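GH86A beta-porphyranase (Bacteroides plebeius, PDB 4AW7) cleaves the sulfated red-seaweed polysaccharide porphyran at the linkages between beta-D-galactose and alpha-L-galactose-6-sulfate, releasing mostly disaccharides. Local coordinates at residues A[499-510]-A[577-588]. Residues are numbered along the deposited sequence; the frame is centred on the assembly and turned at random. Where two conformers were deposited one is given.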
ATOM      1  N   GLU A 499      -9.241  21.958  11.289  1.00 11.20           N
ATOM      2  CA  GLU A 499      -8.563  22.553  12.442  0.50 10.95           C
ATOM      3  C   GLU A 499      -7.275  23.141  12.027  1.00 11.76           C
ATOM      4  O   GLU A 499      -6.288  22.435  11.802  1.00 14.44           O
ATOM      5  CB  GLU A 499      -8.252  21.552  13.531  0.50 11.27           C
ATOM      6  CG  GLU A 499      -9.398  21.210  14.357  0.50 11.31           C
ATOM      7  CD  GLU A 499      -8.966  20.647  15.699  0.50 11.54           C
ATOM      8  OE1 GLU A 499      -7.982  21.132  16.315  0.50 15.69           O
ATOM      9  OE2 GLU A 499      -9.661  19.720  16.133  0.50 13.56           O
ATOM     10  N   SER A 500      -7.239  24.454  11.880  1.00 11.87           N
ATOM     11  CA  SER A 500      -6.015  25.149  11.531  1.00 12.38           C
ATOM     12  C   SER A 500      -5.196  25.424  12.781  1.00 11.16           C
ATOM     13  O   SER A 500      -5.630  25.156  13.881  1.00 11.36           O
ATOM     14  CB  SER A 500      -6.268  26.358  10.678  1.00 14.29           C
ATOM     15  OG  SER A 500      -5.041  26.902  10.252  1.00 20.94           O
ATOM     16  N   GLY A 501      -3.989  25.936  12.598  1.00 11.25           N
ATOM     17  CA  GLY A 501      -3.115  26.221  13.723  1.00 12.14           C
ATOM     18  C   GLY A 501      -1.734  26.508  13.233  1.00 11.86           C
ATOM     19  O   GLY A 501      -1.531  27.122  12.164  1.00 14.07           O
ATOM     20  N   SER A 502      -0.748  26.091  14.027  1.00 11.76           N
ATOM     21  CA  SER A 502       0.641  26.244  13.652  1.00 12.17           C
ATOM     22  C   SER A 502       1.196  24.890  13.238  1.00 10.53           C
ATOM     23  O   SER A 502       0.738  23.868  13.757  1.00 11.88           O
ATOM     24  CB  SER A 502       1.430  26.794  14.807  1.00 12.73           C
ATOM     25  OG  SER A 502       0.943  28.073  15.140  1.00 15.26           O
ATOM     26  N   GLY A 503       2.166  24.901  12.331  1.00 10.20           N
ATOM     27  CA  GLY A 503       2.708  23.662  11.776  1.00 10.07           C
ATOM     28  C   GLY A 503       2.941  23.808  10.290  1.00 10.42           C
ATOM     29  O   GLY A 503       3.555  24.776   9.837  1.00 12.14           O
ATOM     30  N   ARG A 504       2.453  22.827   9.538  1.00 10.08           N
ATOM     31  CA  ARG A 504       2.665  22.726   8.099  1.00  9.54           C
ATOM     32  C   ARG A 504       1.355  22.338   7.411  1.00  9.04           C
ATOM     33  O   ARG A 504       0.445  21.818   8.019  1.00  9.31           O
ATOM     34  CB  ARG A 504       3.712  21.699   7.768  1.00 10.32           C
ATOM     35  CG  ARG A 504       5.045  21.990   8.385  1.00 12.07           C
ATOM     36  CD  ARG A 504       6.104  20.979   7.978  1.00 13.84           C
ATOM     37  NE  ARG A 504       5.806  19.592   8.358  1.00 12.98           N
ATOM     38  CZ  ARG A 504       6.134  19.017   9.517  1.00 11.80           C
ATOM     39  NH1 ARG A 504       6.730  19.701  10.471  1.00 13.90           N
ATOM     40  NH2 ARG A 504       5.840  17.761   9.729  1.00 12.28           N
ATOM     41  N   ALA A 505       1.274  22.628   6.119  1.00  9.90           N
ATOM     42  CA  ALA A 505       0.128  22.238   5.311  1.00  9.49           C
ATOM     43  C   ALA A 505       0.558  22.014   3.892  1.00 10.09           C
ATOM     44  O   ALA A 505       1.563  22.565   3.419  1.00 11.15           O
ATOM     45  CB  ALA A 505      -0.954  23.317   5.392  1.00 10.82           C
ATOM     46  N   SER A 506      -0.232  21.191   3.210  1.00 11.22           N
ATOM     47  CA  SER A 506      -0.021  20.967   1.785  1.00 11.68           C
ATOM     48  C   SER A 506      -1.322  20.548   1.115  1.00 11.16           C
ATOM     49  O   SER A 506      -2.231  20.024   1.755  1.00 12.38           O
ATOM     50  CB  SER A 506       1.024  19.925   1.525  1.00 12.86           C
ATOM     51  OG  SER A 506       0.607  18.709   2.056  1.00 16.88           O
ATOM     52  N   LEU A 507      -1.370  20.792  -0.193  1.00  9.40           N
ATOM     53  CA  LEU A 507      -2.424  20.280  -1.048  1.00  9.52           C
ATOM     54  C   LEU A 507      -1.882  19.050  -1.793  1.00  8.50           C
ATOM     55  O   LEU A 507      -0.805  19.114  -2.404  1.00  9.88           O
ATOM     56  CB  LEU A 507      -2.811  21.356  -2.070  1.00 10.74           C
ATOM     57  CG  LEU A 507      -3.740  20.906  -3.197  1.00 10.88           C
ATOM     58  CD1 LEU A 507      -5.120  20.560  -2.714  1.00 13.29           C
ATOM     59  CD2 LEU A 507      -3.738  21.993  -4.274  1.00 13.81           C
ATOM     60  N   ARG A 508      -2.630  17.941  -1.733  1.00  8.07           N
ATOM     61  CA  ARG A 508      -2.321  16.749  -2.536  1.00  8.40           C
ATOM     62  C   ARG A 508      -3.222  16.836  -3.757  1.00  8.38           C
ATOM     63  O   ARG A 508      -4.420  16.524  -3.691  1.00  8.59           O
ATOM     64  CB  ARG A 508      -2.637  15.525  -1.729  1.00  8.68           C
ATOM     65  CG  ARG A 508      -1.836  15.382  -0.452  1.00  9.30           C
ATOM     66  CD  ARG A 508      -2.234  14.193   0.361  1.00  8.87           C
ATOM     67  NE  ARG A 508      -2.050  12.897  -0.298  1.00  8.21           N
ATOM     68  CZ  ARG A 508      -0.950  12.188  -0.284  1.00  9.07           C
ATOM     69  NH1 ARG A 508       0.121  12.580   0.352  1.00  9.96           N
ATOM     70  NH2 ARG A 508      -0.969  11.021  -0.924  1.00 10.24           N
ATOM     71  N   MET A 509      -2.646  17.293  -4.876  1.00  8.25           N
ATOM     72  CA  MET A 509      -3.392  17.547  -6.102  1.00  8.42           C
ATOM     73  C   MET A 509      -3.141  16.400  -7.068  1.00  8.42           C
ATOM     74  O   MET A 509      -2.013  16.278  -7.568  1.00  8.88           O
ATOM     75  CB  MET A 509      -2.900  18.866  -6.703  1.00  9.46           C
ATOM     76  CG  MET A 509      -3.452  19.187  -8.054  1.00 10.28           C
ATOM     77  SD  MET A 509      -2.861  20.691  -8.821  1.00 15.70           S
ATOM     78  CE  MET A 509      -1.157  20.248  -9.120  1.00 20.20           C
ATOM     79  N   SER A 510      -4.164  15.593  -7.320  1.00  8.28           N
ATOM     80  CA  SER A 510      -4.025  14.472  -8.249  1.00  8.14           C
ATOM     81  C   SER A 510      -4.685  14.809  -9.569  1.00  8.41           C
ATOM     82  O   SER A 510      -5.850  15.246  -9.580  1.00  9.65           O
ATOM     83  CB  SER A 510      -4.560  13.169  -7.654  1.00  8.94           C
ATOM     84  OG  SER A 510      -3.825  12.730  -6.506  1.00  8.65           O
ATOM     85  N   HIS A 577      -8.380  15.411 -16.194  1.00 11.46           N
ATOM     86  CA  HIS A 577      -9.194  15.616 -15.015  1.00 11.73           C
ATOM     87  C   HIS A 577      -8.335  15.882 -13.809  1.00 10.79           C
ATOM     88  O   HIS A 577      -7.210  15.379 -13.699  1.00 11.38           O
ATOM     89  CB  HIS A 577     -10.025  14.378 -14.689  1.00 12.01           C
ATOM     90  CG  HIS A 577     -11.142  14.096 -15.639  1.00 13.02           C
ATOM     91  ND1 HIS A 577     -10.944  13.506 -16.861  1.00 14.52           N
ATOM     92  CD2 HIS A 577     -12.481  14.224 -15.478  1.00 15.06           C
ATOM     93  CE1 HIS A 577     -12.123  13.385 -17.470  1.00 16.16           C
ATOM     94  NE2 HIS A 577     -13.074  13.788 -16.640  1.00 18.33           N
ATOM     95  N   VAL A 578      -8.923  16.639 -12.896  1.00 10.32           N
ATOM     96  CA  VAL A 578      -8.433  16.644 -11.507  1.00 10.20           C
ATOM     97  C   VAL A 578      -9.171  15.482 -10.832  1.00  9.81           C
ATOM     98  O   VAL A 578     -10.379  15.499 -10.664  1.00 11.08           O
ATOM     99  CB  VAL A 578      -8.738  17.957 -10.787  1.00 10.66           C
ATOM    100  CG1 VAL A 578      -8.221  17.878  -9.348  1.00 11.68           C
ATOM    101  CG2 VAL A 578      -8.118  19.139 -11.516  1.00 12.93           C
ATOM    102  N   SER A 579      -8.435  14.431 -10.453  1.00  9.73           N
ATOM    103  CA  SER A 579      -9.072  13.236  -9.872  1.00  9.09           C
ATOM    104  C   SER A 579      -9.441  13.416  -8.401  1.00  8.01           C
ATOM    105  O   SER A 579     -10.529  13.057  -7.997  1.00  8.74           O
ATOM    106  CB  SER A 579      -8.188  12.011 -10.093  1.00  8.64           C
ATOM    107  OG  SER A 579      -6.893  12.237  -9.565  1.00  8.62           O
ATOM    108  N   SER A 580      -8.522  14.017  -7.637  1.00  8.53           N
ATOM    109  CA  SER A 580      -8.802  14.257  -6.210  1.00  8.81           C
ATOM    110  C   SER A 580      -7.987  15.449  -5.736  1.00  8.22           C
ATOM    111  O   SER A 580      -6.892  15.747  -6.239  1.00  8.73           O
ATOM    112  CB  SER A 580      -8.512  13.015  -5.350  1.00  8.68           C
ATOM    113  OG  SER A 580      -7.160  12.591  -5.421  1.00  8.64           O
ATOM    114  N   MET A 581      -8.552  16.088  -4.705  1.00  9.04           N
ATOM    115  CA  MET A 581      -7.939  17.227  -4.006  1.00  9.04           C
ATOM    116  C   MET A 581      -8.112  16.975  -2.528  1.00  9.05           C
ATOM    117  O   MET A 581      -9.217  16.882  -2.032  1.00  9.70           O
ATOM    118  CB  MET A 581      -8.622  18.535  -4.426  1.00  9.34           C
ATOM    119  CG  MET A 581      -8.411  18.895  -5.894  1.00 10.90           C
ATOM    120  SD  MET A 581      -6.812  19.630  -6.224  1.00 12.71           S
ATOM    121  CE  MET A 581      -7.171  21.335  -5.776  1.00 14.32           C
ATOM    122  N   ILE A 582      -6.970  16.875  -1.840  1.00  8.98           N
ATOM    123  CA  ILE A 582      -6.953  16.545  -0.409  1.00  9.02           C
ATOM    124  C   ILE A 582      -6.024  17.543   0.276  1.00  8.94           C
ATOM    125  O   ILE A 582      -4.912  17.777  -0.193  1.00 10.13           O
ATOM    126  CB  ILE A 582      -6.444  15.103  -0.185  1.00  9.09           C
ATOM    127  CG1 ILE A 582      -7.406  14.103  -0.833  1.00  9.87           C
ATOM    128  CG2 ILE A 582      -6.275  14.788   1.325  1.00 11.03           C
ATOM    129  CD1 ILE A 582      -6.867  12.689  -0.983  1.00 10.56           C
ATOM    130  N   LEU A 583      -6.479  18.139   1.391  1.00  9.14           N
ATOM    131  CA  LEU A 583      -5.601  19.004   2.171  1.00  9.85           C
ATOM    132  C   LEU A 583      -4.981  18.194   3.311  1.00  9.80           C
ATOM    133  O   LEU A 583      -5.680  17.501   4.036  1.00 11.92           O
ATOM    134  CB  LEU A 583      -6.342  20.215   2.760  1.00 11.75           C
ATOM    135  CG  LEU A 583      -6.727  21.294   1.765  1.00 13.50           C
ATOM    136  CD1 LEU A 583      -7.582  22.344   2.428  1.00 16.98           C
ATOM    137  CD2 LEU A 583      -5.477  21.921   1.168  1.00 15.13           C
ATOM    138  N   GLN A 584      -3.668  18.315   3.466  1.00  9.56           N
ATOM    139  CA  GLN A 584      -2.952  17.688   4.582  1.00  9.71           C
ATOM    140  C   GLN A 584      -2.507  18.809   5.521  1.00 10.01           C
ATOM    141  O   GLN A 584      -1.913  19.780   5.068  1.00 12.23           O
ATOM    142  CB  GLN A 584      -1.746  16.896   4.113  1.00 11.41           C
ATOM    143  CG  GLN A 584      -0.888  16.525   5.304  1.00 13.94           C
ATOM    144  CD  GLN A 584       0.233  15.599   4.979  1.00 17.00           C
ATOM    145  OE1 GLN A 584      -0.015  14.448   4.649  1.00 17.29           O
ATOM    146  NE2 GLN A 584       1.511  16.076   5.143  1.00 19.26           N
ATOM    147  N   VAL A 585      -2.839  18.663   6.783  1.00  9.14           N
ATOM    148  CA  VAL A 585      -2.489  19.655   7.810  1.00  8.99           C
ATOM    149  C   VAL A 585      -1.724  18.933   8.926  1.00  9.05           C
ATOM    150  O   VAL A 585      -2.191  17.923   9.436  1.00  9.72           O
ATOM    151  CB  VAL A 585      -3.726  20.349   8.376  1.00  9.90           C
ATOM    152  CG1 VAL A 585      -3.328  21.418   9.370  1.00 11.64           C
ATOM    153  CG2 VAL A 585      -4.592  20.958   7.262  1.00 12.15           C
ATOM    154  N   GLU A 586      -0.548  19.446   9.243  1.00  8.90           N
ATOM    155  CA  GLU A 586       0.217  18.929  10.350  0.50  8.78           C
ATOM    156  C   GLU A 586       0.284  20.026  11.403  1.00  9.18           C
ATOM    157  O   GLU A 586       0.979  21.030  11.254  1.00  9.70           O
ATOM    158  CB  GLU A 586       1.556  18.522   9.841  0.50  9.31           C
ATOM    159  CG  GLU A 586       1.488  17.358   8.871  0.50  8.17           C
ATOM    160  CD  GLU A 586       2.867  17.017   8.391  0.50  9.09           C
ATOM    161  OE1 GLU A 586       3.456  17.819   7.640  0.50 12.02           O
ATOM    162  OE2 GLU A 586       3.407  15.991   8.829  0.50 10.40           O
ATOM    163  N   LYS A 587      -0.506  19.839  12.463  1.00  8.97           N
ATOM    164  CA  LYS A 587      -0.778  20.905  13.415  1.00  9.79           C
ATOM    165  C   LYS A 587      -0.186  20.576  14.781  1.00  9.20           C
ATOM    166  O   LYS A 587      -0.440  19.493  15.332  1.00  9.12           O
ATOM    167  CB  LYS A 587      -2.308  21.007  13.572  1.00 12.49           C
ATOM    168  CG  LYS A 587      -2.681  22.027  14.573  1.00 12.93           C
ATOM    169  CD  LYS A 587      -4.221  22.180  14.664  1.00 12.67           C
ATOM    170  CE  LYS A 587      -4.540  22.893  15.939  1.00 13.26           C
ATOM    171  NZ  LYS A 587      -5.980  23.177  16.049  1.00 12.62           N
ATOM    172  N   TYR A 588       0.553  21.521  15.359  1.00  9.58           N
ATOM    173  CA  TYR A 588       1.027  21.387  16.720  1.00 10.18           C
ATOM    174  C   TYR A 588      -0.118  21.313  17.711  1.00 10.62           C
ATOM    175  O   TYR A 588      -1.030  22.132  17.704  1.00 10.64           O
ATOM    176  CB  TYR A 588       1.984  22.516  17.090  1.00 10.87           C
ATOM    177  CG  TYR A 588       3.287  22.416  16.360  1.00 11.19           C
ATOM    178  CD1 TYR A 588       4.127  21.337  16.569  1.00 12.80           C
ATOM    179  CD2 TYR A 588       3.688  23.376  15.465  1.00 13.49           C
ATOM    180  CE1 TYR A 588       5.326  21.230  15.923  1.00 14.60           C
ATOM    181  CE2 TYR A 588       4.901  23.278  14.778  1.00 12.90           C
ATOM    182  CZ  TYR A 588       5.712  22.190  14.995  1.00 13.21           C
ATOM    183  OH  TYR A 588       6.899  22.141  14.324  1.00 16.35           O
TER
HETATM  184  O   HOH W   1      -1.396  24.671  16.455  1.00 14.20           O
HETATM  185  O   HOH W   2       6.826  22.578  11.537  1.00 27.81           O
HETATM  186  O   HOH W   3       1.989  19.036   5.162  1.00 19.55           O
HETATM  187  O   HOH W   4      -5.019  13.788  -4.174  1.00  8.79           O
HETATM  188  O   HOH W   5       0.631  14.802   1.969  1.00 27.74           O
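Arg-504 and Glu-586 face each other as a hydrogen-bonded pair of two antiparallel strands, 503-510 and 577-588, in a five-stranded mixed sheet, between strands 469-484 and 546-555. Their backbones exchange two bonds, and the pattern repeats at Ser-506 with Gln-584 and at Arg-508 with Ile-582. At Ser-510 a classic beta bulge interrupts it: Ser-510 O accepts from Ser-579 N (2.8 Å), while Ser-510 N donates to Ser-580 O (2.9 Å). Serines suit this spot, their small hydroxyls Ser-510 OG and Ser-580 OG sharing one water.

Charged chains gather on the Arg-504 face. Arg-504 NE forms a salt bridge to Glu-586 OE1 (3.0 Å, in the conformer given) from above the carboxylate plane, the flat groups standing 85° apart; Asp-374 takes Arg-504 NH2, and Arg-30 takes Glu-586 OE2. Arg-508 turns to Asp-252 and Glu-248 of helix 245-262.

Lys-587, near the end of 577-588, is fully extended (chi1 177°) and reaches across to the loop leading into strand 503-510. Its NZ makes a salt bridge to Glu-499 OE1 (2.9 Å, in the conformer given) and a hydrogen bond to Ser-500 O (3.0 Å). A methionine here would probably leave the Glu-499 carboxylate and the Ser-500 carbonyl without this partner. At Gly-503 a CB would clash with Glu-586 O and jam against Ser-502 O.

The other face is apolar: Met-581, bent at chi2 (-79°), lays CE against Leu-507 CD1 (3.8 Å), with Phe-493 beyond.

The pairing is thus two-sided: oily chains pack on strand 491-498, while opposite charges offset one another across the polar face, where Arg-508 ties the sheet to helix 245-262.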